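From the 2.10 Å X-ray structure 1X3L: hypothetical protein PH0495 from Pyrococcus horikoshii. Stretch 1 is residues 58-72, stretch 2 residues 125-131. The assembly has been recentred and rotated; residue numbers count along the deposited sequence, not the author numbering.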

# COMPACT_ATOMS: atom_id res chain seq x y z
N LYS A 58 6.40 -1.78 -7.96
CA LYS A 58 6.33 -0.56 -8.74
C LYS A 58 7.32 0.52 -8.30
O LYS A 58 7.67 1.39 -9.09
CB LYS A 58 4.90 -0.01 -8.70
CG LYS A 58 3.88 -0.93 -9.35
CD LYS A 58 2.46 -0.41 -9.17
CE LYS A 58 1.44 -1.36 -9.77
NZ LYS A 58 0.05 -0.91 -9.49
N ALA A 59 7.77 0.47 -7.05
CA ALA A 59 8.72 1.46 -6.54
C ALA A 59 10.12 0.87 -6.34
O ALA A 59 10.95 1.45 -5.64
CB ALA A 59 8.21 2.04 -5.23
N ALA A 60 10.37 -0.28 -6.96
CA ALA A 60 11.66 -0.95 -6.84
C ALA A 60 12.85 -0.03 -7.08
O ALA A 60 13.78 0.02 -6.27
CB ALA A 60 11.71 -2.13 -7.80
N CYS A 61 12.83 0.71 -8.19
CA CYS A 61 13.93 1.61 -8.52
C CYS A 61 14.06 2.78 -7.54
O CYS A 61 15.17 3.14 -7.15
CB CYS A 61 13.77 2.15 -9.94
SG CYS A 61 14.02 0.90 -11.21
N GLU A 62 12.94 3.37 -7.15
CA GLU A 62 13.00 4.48 -6.21
C GLU A 62 13.55 4.02 -4.86
O GLU A 62 14.39 4.68 -4.27
CB GLU A 62 11.62 5.13 -6.05
CG GLU A 62 11.30 6.12 -7.17
CD GLU A 62 12.23 7.33 -7.16
OE1 GLU A 62 12.06 8.22 -6.30
OE2 GLU A 62 13.14 7.38 -8.02
N MET A 63 13.09 2.87 -4.38
CA MET A 63 13.58 2.36 -3.10
C MET A 63 15.06 2.00 -3.21
O MET A 63 15.85 2.32 -2.31
CB MET A 63 12.76 1.14 -2.67
CG MET A 63 11.33 1.51 -2.24
SD MET A 63 10.25 0.10 -1.94
CE MET A 63 10.77 -0.37 -0.27
N ALA A 64 15.44 1.37 -4.31
CA ALA A 64 16.83 0.98 -4.55
C ALA A 64 17.74 2.20 -4.59
O ALA A 64 18.86 2.18 -4.08
CB ALA A 64 16.94 0.20 -5.86
N ARG A 65 17.26 3.27 -5.22
CA ARG A 65 18.03 4.50 -5.34
C ARG A 65 18.37 5.07 -3.95
O ARG A 65 19.47 5.58 -3.73
CB ARG A 65 17.25 5.53 -6.16
CG ARG A 65 18.01 6.80 -6.50
CD ARG A 65 17.28 7.59 -7.59
NE ARG A 65 15.96 8.06 -7.18
CZ ARG A 65 15.74 9.13 -6.42
NH1 ARG A 65 16.76 9.86 -5.98
NH2 ARG A 65 14.50 9.47 -6.09
N ALA A 66 17.43 4.96 -3.02
CA ALA A 66 17.65 5.46 -1.66
C ALA A 66 18.77 4.68 -0.98
O ALA A 66 19.63 5.26 -0.31
CB ALA A 66 16.36 5.34 -0.85
N ILE A 67 18.77 3.36 -1.15
CA ILE A 67 19.80 2.53 -0.54
C ILE A 67 21.18 2.87 -1.10
O ILE A 67 22.15 2.97 -0.35
CB ILE A 67 19.51 1.03 -0.76
CG1 ILE A 67 18.23 0.64 -0.00
CG2 ILE A 67 20.67 0.19 -0.28
CD1 ILE A 67 18.33 0.81 1.50
N GLU A 68 21.27 3.05 -2.42
CA GLU A 68 22.55 3.39 -3.05
C GLU A 68 23.06 4.76 -2.61
O GLU A 68 24.27 5.00 -2.63
CB GLU A 68 22.43 3.38 -4.58
CG GLU A 68 22.15 2.04 -5.21
CD GLU A 68 22.36 2.07 -6.72
OE1 GLU A 68 21.83 2.98 -7.39
OE2 GLU A 68 23.05 1.17 -7.24
N ASP A 69 22.16 5.65 -2.23
CA ASP A 69 22.57 6.99 -1.81
C ASP A 69 23.15 7.02 -0.40
O ASP A 69 23.78 8.01 -0.01
CB ASP A 69 21.41 7.99 -1.91
CG ASP A 69 20.98 8.24 -3.34
OD1 ASP A 69 21.83 8.14 -4.25
OD2 ASP A 69 19.79 8.56 -3.56
N ILE A 70 22.95 5.96 0.37
CA ILE A 70 23.47 5.92 1.73
C ILE A 70 24.39 4.74 1.99
O ILE A 70 24.99 4.65 3.05
CB ILE A 70 22.33 5.90 2.77
CG1 ILE A 70 21.50 4.62 2.62
CG2 ILE A 70 21.46 7.13 2.60
CD1 ILE A 70 20.38 4.50 3.63
N LEU A 71 24.50 3.83 1.02
CA LEU A 71 25.34 2.65 1.17
C LEU A 71 25.94 2.21 -0.16
O LEU A 71 25.32 2.35 -1.21
CB LEU A 71 24.53 1.49 1.76
CG LEU A 71 24.02 1.62 3.20
CD1 LEU A 71 23.02 0.50 3.49
CD2 LEU A 71 25.19 1.55 4.18
N ASP A 72 27.16 1.68 -0.11
CA ASP A 72 27.82 1.19 -1.31
C ASP A 72 27.29 -0.21 -1.56
O ASP A 72 27.48 -1.11 -0.75
CB ASP A 72 29.34 1.16 -1.12
CG ASP A 72 29.93 2.54 -0.92
OD1 ASP A 72 29.70 3.42 -1.77
OD2 ASP A 72 30.64 2.74 0.10
N VAL A 125 21.64 -8.36 2.89
CA VAL A 125 20.82 -8.32 1.68
C VAL A 125 19.52 -7.56 1.93
O VAL A 125 18.67 -8.01 2.70
CB VAL A 125 20.45 -9.74 1.19
CG1 VAL A 125 19.59 -9.64 -0.07
CG2 VAL A 125 21.72 -10.54 0.91
N PHE A 126 19.37 -6.41 1.27
CA PHE A 126 18.16 -5.61 1.39
C PHE A 126 17.11 -6.16 0.44
O PHE A 126 17.38 -6.37 -0.74
CB PHE A 126 18.44 -4.15 1.02
CG PHE A 126 18.97 -3.31 2.14
CD1 PHE A 126 18.11 -2.76 3.08
CD2 PHE A 126 20.33 -3.08 2.26
CE1 PHE A 126 18.59 -1.99 4.13
CE2 PHE A 126 20.83 -2.30 3.31
CZ PHE A 126 19.96 -1.75 4.24
N ILE A 127 15.90 -6.40 0.95
CA ILE A 127 14.81 -6.88 0.11
C ILE A 127 13.81 -5.71 0.14
O ILE A 127 13.25 -5.41 1.19
CB ILE A 127 14.14 -8.14 0.70
CG1 ILE A 127 15.18 -9.23 0.92
CG2 ILE A 127 13.04 -8.63 -0.24
CD1 ILE A 127 15.80 -9.76 -0.37
N LEU A 128 13.63 -5.05 -1.00
CA LEU A 128 12.74 -3.90 -1.09
C LEU A 128 11.43 -4.29 -1.78
O LEU A 128 11.41 -4.60 -2.97
CB LEU A 128 13.46 -2.77 -1.84
CG LEU A 128 14.89 -2.47 -1.33
CD1 LEU A 128 15.49 -1.30 -2.11
CD2 LEU A 128 14.85 -2.14 0.16
N ILE A 129 10.34 -4.28 -1.02
CA ILE A 129 9.05 -4.69 -1.55
C ILE A 129 7.99 -3.59 -1.65
O ILE A 129 7.78 -2.81 -0.71
CB ILE A 129 8.48 -5.84 -0.69
CG1 ILE A 129 9.55 -6.93 -0.52
CG2 ILE A 129 7.24 -6.43 -1.35
CD1 ILE A 129 9.14 -8.08 0.42
N SER A 130 7.32 -3.54 -2.79
CA SER A 130 6.25 -2.57 -3.04
C SER A 130 5.15 -3.25 -3.85
O SER A 130 5.22 -4.45 -4.13
CB SER A 130 6.78 -1.33 -3.76
OG SER A 130 7.55 -1.67 -4.90
N GLY A 131 4.12 -2.48 -4.21
CA GLY A 131 3.00 -3.03 -4.96
C GLY A 131 3.33 -3.67 -6.29
O GLY A 131 4.23 -3.23 -7.00

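The helix that begins at Ala60 lies across strand 125-129 with their N-to-C directions 145° apart and their axes 8.4 Å apart at closest approach, and the contact buries 504 Å² counted over both sides. Apolar side chains fill the space between helix and strand; polar atoms join the stretches where the strand has ended and the helix is about to begin.

Leu128 has the most area covered, 95 Å². Its CA-to-CB bond points toward the helix, and its m,t rotamer carries CD1 up against the helix backbone, 3.5 Å from both Met63 C and Ala64 N. Around the same methyl lie Met63 CB at 3.7 Å from Leu128 CD1, Ile67 CG1 at 4.0 Å from it and Ala64 CB at 4.3 Å from it. Met63 and Ile67, one helical turn apart, both point toward the strand, whereas Ala64 points sideways, and its methyl adds little to the contact.

Met63, with 68 Å² covered, extends the apolar layer toward the end of the strand. Its flexible thioether chain brings SD to 4.2 Å from Ser130 CB and CE to 3.9 Å from Ile129 O. The side chain of Ile129 itself points away, in keeping with the alternation of a strand: Phe126 and Leu128 face the helix, while Ile127 makes no contact with it.

Phe126, with 64 Å² covered, receives the later part of stretch 1. Ile67, m,m, places CD1 over one face of the ring, 3.9 Å from the centroid of the Phe126 ring and 14° off its normal, a CH-pi contact that matches a slender methyl to a flat aromatic surface. Leu71, farther along stretch 1, points toward the strand and adds Leu71 CD1 at 3.6 Å from Phe126 CE2. All three residues are buried, and their side chains, an aromatic ring and two branched aliphatic chains, carry no polar group that would need a partner.

At the other end, two hydrogen bonds fix the approach to the helix. Lys58 N donates to Gly131 O at 2.8 Å, and Ala59 N, at the N-cap position, donates to Ser130 OG at 3.0 Å. Ser130 points toward stretch 1 in the p rotamer, so its hydroxyl oxygen lies where it can accept the hydrogen bond from Ala59 N. Gly131, without a side chain, lies close to Lys58, their CA atoms 5.6 Å apart, while the extended lysine chain leads its charged end away from the contact.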